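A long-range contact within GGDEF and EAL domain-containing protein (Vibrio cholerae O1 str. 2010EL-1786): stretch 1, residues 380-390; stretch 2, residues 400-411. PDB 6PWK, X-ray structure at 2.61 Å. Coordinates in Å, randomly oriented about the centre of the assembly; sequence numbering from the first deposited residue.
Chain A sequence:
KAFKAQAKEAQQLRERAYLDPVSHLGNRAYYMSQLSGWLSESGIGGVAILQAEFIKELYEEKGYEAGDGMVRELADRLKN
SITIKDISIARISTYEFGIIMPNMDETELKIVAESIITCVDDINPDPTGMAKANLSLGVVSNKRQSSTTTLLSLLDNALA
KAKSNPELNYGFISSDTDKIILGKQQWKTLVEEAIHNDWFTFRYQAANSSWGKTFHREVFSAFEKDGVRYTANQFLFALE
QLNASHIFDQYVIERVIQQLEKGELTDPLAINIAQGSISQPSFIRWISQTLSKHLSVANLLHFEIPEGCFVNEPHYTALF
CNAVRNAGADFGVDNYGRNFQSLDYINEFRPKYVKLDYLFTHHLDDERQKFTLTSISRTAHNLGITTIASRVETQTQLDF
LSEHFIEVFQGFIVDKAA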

# COMPACT_ATOMS: atom_id res chain seq x y z
N ALA A 380 24.94 -21.16 4.91
CA ALA A 380 25.46 -19.90 5.41
C ALA A 380 26.98 -19.93 5.52
O ALA A 380 27.67 -19.00 5.07
N HIS A 381 27.53 -21.00 6.10
CA HIS A 381 28.98 -21.07 6.29
C HIS A 381 29.71 -21.21 4.96
O HIS A 381 30.80 -20.64 4.79
N ASN A 382 29.15 -21.96 4.01
CA ASN A 382 29.77 -22.07 2.70
C ASN A 382 29.90 -20.71 2.03
O ASN A 382 30.84 -20.47 1.26
N LEU A 383 28.96 -19.80 2.30
CA LEU A 383 29.04 -18.43 1.82
C LEU A 383 29.83 -17.52 2.76
O LEU A 383 29.89 -16.31 2.51
N GLY A 384 30.42 -18.07 3.81
CA GLY A 384 31.17 -17.26 4.76
C GLY A 384 30.31 -16.41 5.66
O GLY A 384 30.73 -15.32 6.06
N ILE A 385 29.12 -16.89 6.00
CA ILE A 385 28.17 -16.14 6.82
C ILE A 385 28.12 -16.77 8.20
O ILE A 385 27.94 -17.99 8.34
N THR A 386 28.26 -15.94 9.23
CA THR A 386 28.25 -16.42 10.60
C THR A 386 26.85 -16.89 10.98
O THR A 386 25.86 -16.19 10.74
N THR A 387 26.76 -18.08 11.58
CA THR A 387 25.50 -18.60 12.07
C THR A 387 25.42 -18.41 13.58
O THR A 387 26.40 -18.63 14.30
N ILE A 388 24.24 -18.00 14.05
CA ILE A 388 24.01 -17.72 15.47
C ILE A 388 22.78 -18.50 15.91
O ILE A 388 21.70 -18.33 15.35
N ALA A 389 22.96 -19.37 16.91
CA ALA A 389 21.82 -20.03 17.53
C ALA A 389 21.12 -19.08 18.49
O ALA A 389 21.76 -18.24 19.13
N SER A 390 19.80 -19.21 18.58
CA SER A 390 18.97 -18.22 19.25
C SER A 390 18.19 -18.85 20.39
O SER A 390 17.65 -19.95 20.25
N PHE A 400 23.10 -30.18 21.68
CA PHE A 400 22.48 -30.64 20.44
C PHE A 400 22.77 -29.69 19.28
O PHE A 400 22.97 -30.13 18.15
N LEU A 401 22.80 -28.38 19.55
CA LEU A 401 23.17 -27.43 18.51
C LEU A 401 24.64 -27.54 18.13
O LEU A 401 25.02 -27.09 17.04
N SER A 402 25.47 -28.13 18.99
CA SER A 402 26.89 -28.26 18.68
C SER A 402 27.14 -29.20 17.52
O SER A 402 28.11 -29.03 16.77
N GLU A 403 26.28 -30.21 17.34
CA GLU A 403 26.45 -31.16 16.25
C GLU A 403 26.17 -30.55 14.88
O GLU A 403 26.39 -31.22 13.87
N HIS A 404 25.70 -29.30 14.82
CA HIS A 404 25.41 -28.63 13.56
C HIS A 404 26.38 -27.49 13.28
O HIS A 404 26.03 -26.56 12.54
N PHE A 405 27.58 -27.55 13.84
CA PHE A 405 28.65 -26.57 13.67
C PHE A 405 28.13 -25.13 13.65
O PHE A 405 28.35 -24.36 12.71
N ILE A 406 27.43 -24.76 14.73
CA ILE A 406 27.01 -23.38 14.93
C ILE A 406 28.16 -22.61 15.55
O ILE A 406 28.77 -23.06 16.52
N GLU A 407 28.45 -21.43 15.00
CA GLU A 407 29.64 -20.69 15.42
C GLU A 407 29.43 -19.99 16.76
O GLU A 407 30.23 -20.18 17.69
N VAL A 408 28.38 -19.19 16.89
CA VAL A 408 28.14 -18.42 18.10
C VAL A 408 26.73 -18.73 18.61
O VAL A 408 25.84 -19.12 17.85
N PHE A 409 26.55 -18.57 19.92
CA PHE A 409 25.31 -18.92 20.60
C PHE A 409 24.81 -17.75 21.42
O PHE A 409 25.59 -16.91 21.87
N GLN A 410 23.50 -17.71 21.63
CA GLN A 410 22.85 -16.64 22.38
C GLN A 410 21.69 -17.22 23.17
O GLN A 410 20.99 -18.11 22.69
N GLY A 411 21.50 -16.72 24.38
CA GLY A 411 20.41 -17.19 25.21
C GLY A 411 20.76 -17.09 26.68
O GLY A 411 21.83 -16.60 27.06

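The firmest polar link between the two stretches is a backbone hydrogen bond, Ala389 N to Val408 O at 3.0 Å, within the parallel pairing of Ile388 with Val408. Weak bonds continue it before and after: Val408 N to Thr387 O at 3.3 Å and Gln410 N to Ala389 O at 3.1 Å. Among side chains, Thr387 does the most polar work. Its p rotamer places OG1 3.4 Å from Glu407 N, which donates a weak hydrogen bond to it, and 2.9 Å from His381 NE2, where the geometry leaves bonding open.

His381 (m) points toward stretch 2 from the helix, its NE2 3.4 Å from Glu407 CG, while its ring meets that of Phe405 (p) rim to rim, with centroids 5.8 Å apart. Glu407 (m, t) also points across, bringing OE1 within 3.4 Å of Thr386 CG2.

Apolar packing divides between the two faces of the strand pair. On one, Ile388 (m, t) sets CG1 3.6 Å from CG2 of Val408, whose chi1 of -8° lies between wells. On the other, the small Ala389 is heavily covered: its CB lies 3.7 Å from Leu401 CD1, 3.8 Å from Ile406 CG2 and 3.8 Å from Phe409 CD2, so a single methyl joins three larger side chains.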

# COMPACT_ATOMS: atom_id res chain seq x y z
CB ALA A 380 24.83 -19.57 6.76
CB HIS A 381 29.33 -22.24 7.21
CG HIS A 381 28.94 -22.02 8.63
ND1 HIS A 381 28.21 -22.94 9.35
CD2 HIS A 381 29.18 -20.99 9.47
CE1 HIS A 381 28.01 -22.48 10.58
NE2 HIS A 381 28.59 -21.30 10.68
CB ASN A 382 28.97 -23.02 1.81
CG ASN A 382 29.07 -24.47 2.26
OD1 ASN A 382 30.01 -24.84 2.97
ND2 ASN A 382 28.11 -25.29 1.85
CB LEU A 383 27.63 -17.86 1.63
CG LEU A 383 26.88 -18.36 0.39
CD1 LEU A 383 25.38 -18.25 0.58
CD2 LEU A 383 27.32 -17.56 -0.83
CB ILE A 385 26.78 -16.12 6.17
CG1 ILE A 385 26.85 -15.38 4.83
CG2 ILE A 385 25.75 -15.48 7.09
CD1 ILE A 385 25.57 -15.42 4.04
CB THR A 386 28.71 -15.32 11.55
OG1 THR A 386 30.01 -14.86 11.16
CG2 THR A 386 28.77 -15.83 12.98
CB THR A 387 25.34 -20.09 11.74
OG1 THR A 387 26.36 -20.84 12.40
CG2 THR A 387 25.43 -20.30 10.24
CB ILE A 388 23.82 -16.22 15.73
CG1 ILE A 388 25.02 -15.42 15.22
CG2 ILE A 388 23.58 -15.97 17.21
CD1 ILE A 388 24.90 -13.93 15.42
CB ALA A 389 22.27 -21.29 18.27
CB SER A 390 18.01 -17.56 18.25
OG SER A 390 17.17 -16.61 18.89
CB PHE A 400 20.97 -30.80 20.63
CG PHE A 400 20.56 -32.19 21.04
CD1 PHE A 400 21.41 -32.98 21.79
CD2 PHE A 400 19.34 -32.70 20.65
CE1 PHE A 400 21.04 -34.26 22.16
CE2 PHE A 400 18.96 -33.98 21.02
CZ PHE A 400 19.81 -34.76 21.78
CB LEU A 401 22.85 -26.00 18.97
CG LEU A 401 21.38 -25.66 19.23
CD1 LEU A 401 21.26 -24.40 20.06
CD2 LEU A 401 20.62 -25.51 17.92
CB SER A 402 27.65 -28.73 19.92
OG SER A 402 27.66 -27.74 20.93
CB GLU A 403 25.55 -32.37 16.47
CG GLU A 403 25.84 -33.13 17.75
CD GLU A 403 24.89 -34.29 17.96
OE1 GLU A 403 24.08 -34.58 17.06
OE2 GLU A 403 24.96 -34.92 19.04
CB HIS A 404 23.96 -28.13 13.56
CG HIS A 404 22.95 -29.23 13.61
ND1 HIS A 404 22.84 -30.10 14.67
CD2 HIS A 404 22.00 -29.60 12.72
CE1 HIS A 404 21.87 -30.96 14.43
NE2 HIS A 404 21.34 -30.68 13.26
CB PHE A 405 29.49 -26.86 12.42
CG PHE A 405 28.69 -27.29 11.22
CD1 PHE A 405 28.16 -26.35 10.34
CD2 PHE A 405 28.49 -28.64 10.95
CE1 PHE A 405 27.43 -26.75 9.24
CE2 PHE A 405 27.76 -29.04 9.85
CZ PHE A 405 27.23 -28.09 8.99
CB ILE A 406 25.75 -23.32 15.80
CG1 ILE A 406 24.66 -24.23 15.23
CG2 ILE A 406 25.24 -21.89 15.92
CD1 ILE A 406 24.26 -23.89 13.82
CB GLU A 407 30.04 -19.68 14.34
CG GLU A 407 30.75 -20.32 13.15
CD GLU A 407 31.40 -19.30 12.23
OE1 GLU A 407 30.71 -18.36 11.80
OE2 GLU A 407 32.61 -19.44 11.96
CB VAL A 408 28.34 -16.90 17.87
CG1 VAL A 408 28.94 -16.64 16.50
CG2 VAL A 408 27.05 -16.12 18.06
CB PHE A 409 25.50 -20.15 21.50
CG PHE A 409 26.11 -21.33 20.79
CD1 PHE A 409 27.48 -21.43 20.63
CD2 PHE A 409 25.31 -22.35 20.29
CE1 PHE A 409 28.05 -22.51 19.98
CE2 PHE A 409 25.87 -23.43 19.64
CZ PHE A 409 27.24 -23.51 19.48
CB GLN A 410 22.36 -15.52 21.44
CG GLN A 410 21.84 -14.28 22.15
CD GLN A 410 21.38 -13.20 21.19
OE1 GLN A 410 21.63 -13.28 19.98
NE2 GLN A 410 20.70 -12.19 21.71